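Local coordinates for putative uncharacterized protein (Pseudomonas phage 201phi2-1, PDB 3R4V), which is a phage tubulin-like protein of the tubulin/FtsZ type that holds guanosine-5'-diphosphate in its nucleotide pocket, at residues 107-121 / 144-156. Residues are numbered along the deposited sequence; the frame is centred on the assembly and turned at random.
With GDP (guanosine-5'-diphosphate), chain B.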
# COMPACT_ATOMS: atom_id res chain seq x y z
N ALA A 107 13.27 -2.01 -4.10
CA ALA A 107 13.65 -1.68 -5.48
C ALA A 107 15.17 -1.88 -5.68
O ALA A 107 15.59 -2.41 -6.70
CB ALA A 107 13.22 -0.25 -5.85
N ASP A 108 15.98 -1.47 -4.70
CA ASP A 108 17.43 -1.67 -4.81
C ASP A 108 17.81 -3.16 -4.86
O ASP A 108 18.82 -3.51 -5.46
CB ASP A 108 18.19 -0.96 -3.67
CG ASP A 108 18.18 0.57 -3.80
OD1 ASP A 108 17.80 1.11 -4.86
OD2 ASP A 108 18.58 1.24 -2.83
N ARG A 109 17.00 -4.02 -4.24
CA ARG A 109 17.20 -5.47 -4.32
C ARG A 109 16.80 -6.03 -5.68
O ARG A 109 16.94 -7.22 -5.93
CB ARG A 109 16.39 -6.22 -3.25
CG ARG A 109 16.75 -5.93 -1.81
CD ARG A 109 16.00 -6.85 -0.84
NE ARG A 109 16.43 -6.65 0.54
CZ ARG A 109 15.99 -7.36 1.58
NH1 ARG A 109 15.11 -8.34 1.40
NH2 ARG A 109 16.44 -7.10 2.80
N LYS A 110 16.27 -5.17 -6.55
CA LYS A 110 15.73 -5.60 -7.85
C LYS A 110 14.55 -6.56 -7.66
O LYS A 110 14.32 -7.45 -8.47
CB LYS A 110 16.81 -6.22 -8.73
CG LYS A 110 18.00 -5.30 -8.97
CD LYS A 110 17.52 -3.90 -9.35
CE LYS A 110 18.36 -3.28 -10.45
NZ LYS A 110 17.83 -1.94 -10.83
N ALA A 111 13.82 -6.35 -6.57
CA ALA A 111 12.70 -7.22 -6.20
C ALA A 111 11.40 -7.03 -7.00
O ALA A 111 11.13 -5.98 -7.60
CB ALA A 111 12.40 -7.08 -4.71
N SER A 112 10.60 -8.10 -7.00
CA SER A 112 9.23 -8.08 -7.50
C SER A 112 8.30 -7.93 -6.30
O SER A 112 8.37 -8.71 -5.35
CB SER A 112 8.91 -9.40 -8.20
OG SER A 112 9.76 -9.62 -9.31
N PHE A 113 7.44 -6.92 -6.33
CA PHE A 113 6.57 -6.69 -5.20
C PHE A 113 5.37 -5.84 -5.59
O PHE A 113 5.38 -5.16 -6.61
CB PHE A 113 7.35 -6.04 -4.03
CG PHE A 113 7.99 -4.72 -4.40
CD1 PHE A 113 7.29 -3.53 -4.25
CD2 PHE A 113 9.29 -4.68 -4.90
CE1 PHE A 113 7.89 -2.30 -4.59
CE2 PHE A 113 9.89 -3.47 -5.25
CZ PHE A 113 9.19 -2.28 -5.10
N VAL A 114 4.32 -5.93 -4.79
CA VAL A 114 3.19 -5.01 -4.89
C VAL A 114 2.86 -4.46 -3.51
O VAL A 114 3.26 -5.03 -2.50
CB VAL A 114 1.92 -5.65 -5.49
CG1 VAL A 114 2.20 -6.16 -6.91
CG2 VAL A 114 1.38 -6.78 -4.60
N SER A 115 2.15 -3.33 -3.46
CA SER A 115 1.78 -2.73 -2.18
C SER A 115 0.28 -2.61 -2.05
O SER A 115 -0.42 -2.48 -3.05
CB SER A 115 2.39 -1.34 -2.06
OG SER A 115 3.81 -1.40 -2.18
N PHE A 116 -0.21 -2.62 -0.82
CA PHE A 116 -1.60 -2.34 -0.54
C PHE A 116 -1.63 -1.09 0.33
O PHE A 116 -1.13 -1.11 1.46
CB PHE A 116 -2.24 -3.53 0.19
CG PHE A 116 -2.51 -4.70 -0.71
CD1 PHE A 116 -3.75 -4.85 -1.32
CD2 PHE A 116 -1.51 -5.61 -1.00
CE1 PHE A 116 -3.98 -5.90 -2.19
CE2 PHE A 116 -1.74 -6.67 -1.88
CZ PHE A 116 -2.97 -6.82 -2.45
N VAL A 117 -2.19 0.00 -0.19
CA VAL A 117 -2.09 1.28 0.51
C VAL A 117 -3.48 1.86 0.73
O VAL A 117 -4.37 1.69 -0.11
CB VAL A 117 -1.19 2.29 -0.24
CG1 VAL A 117 0.26 1.78 -0.30
CG2 VAL A 117 -1.74 2.59 -1.63
N VAL A 118 -3.67 2.51 1.87
CA VAL A 118 -4.99 3.02 2.23
C VAL A 118 -5.05 4.54 2.07
O VAL A 118 -4.17 5.26 2.56
CB VAL A 118 -5.35 2.64 3.69
CG1 VAL A 118 -6.58 3.39 4.18
CG2 VAL A 118 -5.57 1.15 3.81
N GLY A 119 -6.08 5.02 1.40
CA GLY A 119 -6.33 6.45 1.30
C GLY A 119 -7.15 6.93 2.49
O GLY A 119 -8.37 6.73 2.55
N ALA A 120 -6.48 7.57 3.44
CA ALA A 120 -7.13 8.02 4.68
C ALA A 120 -7.84 9.34 4.44
O ALA A 120 -7.31 10.21 3.74
CB ALA A 120 -6.10 8.17 5.79
N MET A 121 -9.02 9.52 5.03
CA MET A 121 -9.88 10.61 4.59
C MET A 121 -10.42 11.48 5.73
O MET A 121 -11.25 12.34 5.48
CB MET A 121 -11.07 10.05 3.79
CG MET A 121 -10.70 9.17 2.61
SD MET A 121 -9.86 10.08 1.31
CE MET A 121 -9.63 8.79 0.09
N LYS A 144 14.18 4.88 -9.21
CA LYS A 144 14.63 3.49 -9.28
C LYS A 144 14.31 2.87 -10.64
O LYS A 144 14.68 1.73 -10.92
CB LYS A 144 13.96 2.65 -8.19
CG LYS A 144 14.07 3.23 -6.78
CD LYS A 144 15.48 3.23 -6.28
CE LYS A 144 15.53 3.46 -4.77
NZ LYS A 144 16.91 3.75 -4.31
N HIS A 145 13.65 3.66 -11.49
CA HIS A 145 13.20 3.20 -12.79
C HIS A 145 12.47 1.86 -12.68
O HIS A 145 12.90 0.86 -13.22
CB HIS A 145 14.37 3.11 -13.78
CG HIS A 145 13.94 3.16 -15.21
ND1 HIS A 145 13.74 4.35 -15.88
CD2 HIS A 145 13.59 2.18 -16.08
CE1 HIS A 145 13.33 4.10 -17.11
NE2 HIS A 145 13.23 2.79 -17.25
N LEU A 146 11.35 1.86 -11.96
CA LEU A 146 10.64 0.62 -11.72
C LEU A 146 9.19 0.99 -11.48
O LEU A 146 8.94 1.99 -10.81
CB LEU A 146 11.20 -0.02 -10.45
CG LEU A 146 10.51 -1.29 -9.98
CD1 LEU A 146 10.90 -2.40 -10.93
CD2 LEU A 146 10.88 -1.64 -8.52
N PRO A 147 8.24 0.20 -12.01
CA PRO A 147 6.84 0.49 -11.66
C PRO A 147 6.63 0.25 -10.18
O PRO A 147 7.13 -0.73 -9.63
CB PRO A 147 6.04 -0.54 -12.46
CG PRO A 147 7.00 -0.96 -13.58
CD PRO A 147 8.35 -0.92 -12.95
N ILE A 148 5.90 1.15 -9.54
CA ILE A 148 5.53 0.93 -8.15
C ILE A 148 4.05 0.65 -8.14
O ILE A 148 3.22 1.54 -8.36
CB ILE A 148 5.89 2.15 -7.27
CG1 ILE A 148 7.42 2.37 -7.26
CG2 ILE A 148 5.30 1.97 -5.86
CD1 ILE A 148 8.25 1.27 -6.59
N VAL A 149 3.72 -0.63 -7.95
CA VAL A 149 2.40 -1.15 -8.26
C VAL A 149 1.63 -1.27 -6.96
O VAL A 149 2.06 -1.98 -6.07
CB VAL A 149 2.53 -2.55 -8.91
CG1 VAL A 149 1.19 -3.18 -9.15
CG2 VAL A 149 3.31 -2.43 -10.23
N VAL A 150 0.52 -0.56 -6.88
CA VAL A 150 -0.23 -0.52 -5.63
C VAL A 150 -1.71 -0.80 -5.84
O VAL A 150 -2.31 -0.39 -6.82
CB VAL A 150 -0.08 0.84 -4.92
CG1 VAL A 150 1.41 1.27 -4.88
CG2 VAL A 150 -0.92 1.91 -5.58
N ASN A 151 -2.29 -1.52 -4.89
CA ASN A 151 -3.73 -1.66 -4.81
C ASN A 151 -4.16 -0.57 -3.84
O ASN A 151 -3.78 -0.59 -2.66
CB ASN A 151 -4.08 -3.03 -4.25
CG ASN A 151 -5.57 -3.27 -4.20
OD1 ASN A 151 -6.20 -3.16 -3.14
ND2 ASN A 151 -6.16 -3.60 -5.34
N TYR A 152 -4.91 0.39 -4.37
CA TYR A 152 -5.29 1.58 -3.61
C TYR A 152 -6.69 1.39 -3.03
O TYR A 152 -7.61 1.03 -3.75
CB TYR A 152 -5.28 2.81 -4.52
CG TYR A 152 -5.87 4.04 -3.85
CD1 TYR A 152 -5.12 4.77 -2.92
CD2 TYR A 152 -7.17 4.46 -4.13
CE1 TYR A 152 -5.66 5.90 -2.30
CE2 TYR A 152 -7.71 5.59 -3.52
CZ TYR A 152 -6.95 6.29 -2.59
OH TYR A 152 -7.49 7.41 -1.99
N VAL A 153 -6.83 1.58 -1.73
CA VAL A 153 -8.11 1.37 -1.07
C VAL A 153 -8.45 2.62 -0.27
O VAL A 153 -7.81 2.91 0.75
CB VAL A 153 -8.04 0.16 -0.11
CG1 VAL A 153 -9.37 -0.03 0.59
CG2 VAL A 153 -7.66 -1.10 -0.88
N PRO A 154 -9.44 3.39 -0.75
CA PRO A 154 -9.84 4.61 -0.05
C PRO A 154 -10.76 4.27 1.11
O PRO A 154 -11.62 3.41 0.96
CB PRO A 154 -10.65 5.36 -1.11
CG PRO A 154 -11.22 4.28 -1.98
CD PRO A 154 -10.17 3.20 -2.01
N ASN A 155 -10.57 4.94 2.25
CA ASN A 155 -11.50 4.83 3.36
C ASN A 155 -12.76 5.63 3.03
O ASN A 155 -12.88 6.80 3.38
CB ASN A 155 -10.88 5.37 4.65
CG ASN A 155 -9.82 4.44 5.23
OD1 ASN A 155 -9.74 3.27 4.87
ND2 ASN A 155 -9.01 4.97 6.14
N THR A 156 -13.70 4.98 2.36
CA THR A 156 -14.92 5.63 1.91
C THR A 156 -15.80 5.96 3.12
O THR A 156 -15.93 5.15 4.04
CB THR A 156 -15.68 4.76 0.90
OG1 THR A 156 -15.88 3.45 1.45
CG2 THR A 156 -14.89 4.62 -0.39
PB GDP B . 0.58 5.66 11.30
O1B GDP B . 0.75 4.70 12.46
O2B GDP B . 1.15 5.03 10.07
O3B GDP B . 1.25 6.99 11.62
O3A GDP B . -0.98 5.99 11.10
PA GDP B . -2.18 4.92 11.05
O1A GDP B . -2.43 4.25 12.39
O2A GDP B . -1.96 3.92 9.95
O5' GDP B . -3.38 5.90 10.72
C5' GDP B . -3.36 6.77 9.58
C4' GDP B . -4.78 7.07 9.12
O4' GDP B . -5.35 5.89 8.53
C3' GDP B . -5.72 7.44 10.25
O3' GDP B . -5.75 8.85 10.43
C2' GDP B . -7.06 6.92 9.78
O2' GDP B . -7.66 7.86 8.88
C1' GDP B . -6.72 5.71 8.93
N9 GDP B . -6.71 4.45 9.70
C8 GDP B . -6.26 4.25 10.97
N7 GDP B . -6.37 2.94 11.32
C5 GDP B . -6.87 2.28 10.26
C6 GDP B . -7.23 0.88 9.94
O6 GDP B . -7.07 -0.03 10.78
N1 GDP B . -7.73 0.62 8.71
C2 GDP B . -7.90 1.59 7.78
N2 GDP B . -8.40 1.27 6.56
N3 GDP B . -7.59 2.88 8.01
C4 GDP B . -7.08 3.27 9.20
O HOH W 1 16.85 3.85 -1.55
O HOH W 2 16.24 -0.06 -9.32
O HOH W 3 14.83 -1.29 -12.04
O HOH W 4 5.85 -2.54 -7.40
O HOH W 5 4.49 -1.62 -4.80
O HOH W 6 -9.90 7.55 7.11
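Ser115 to Gly119 pair in register with Val150 to Pro154 as parallel strands 113-119 and 148-154, whose axes approach to 4.4 Å at an angle of 26°, with six backbone hydrogen bonds running alternately from Ser115 N to Val149 O through to Asn155 N, just past the strand, to Gly119 O. Where the strands diverge at their N-terminal ends, water 4 bridges Phe113 O, Pro147 O and Val149 N. There the Phe113 ring receives Ile148 CD1 at its edge, 4.0 Å from CZ, while Leu146 CD2 packs against both that ring and Ala107 CB. Farther out, Lys144, bent at chi2 (-67°), passes over Ala107 CB and brings NZ to the syn side of Asp108 OD1 in a 2.8 Å salt bridge. The pair belongs to a right-handed beta-alpha-beta crossover through helix 124-144, in the Rossmann-like nucleotide-binding half of the tubulin/FtsZ fold. On one face of the sheet, Asn151 CB and OD1 each lie 3.5 Å from Phe116 CD1, and the buried amide is satisfied by Leu211 O and Lys171 NZ. The other face carries Val117 CG2 at the Tyr152 ring edge; Tyr152 OH extends past Gly119 CA to Met121 CE. Just past strand 148-154, the Asn155 side chain crosses that of Val118 at about a right angle, with OD1 against CG1, and reads the guanine edge of GDP: OD1 accepts from N2 (2.9 Å) and ND2 donates to N3 (3.1 Å). Water 6 ties the same ND2 to Met121 N and the ribose O2'.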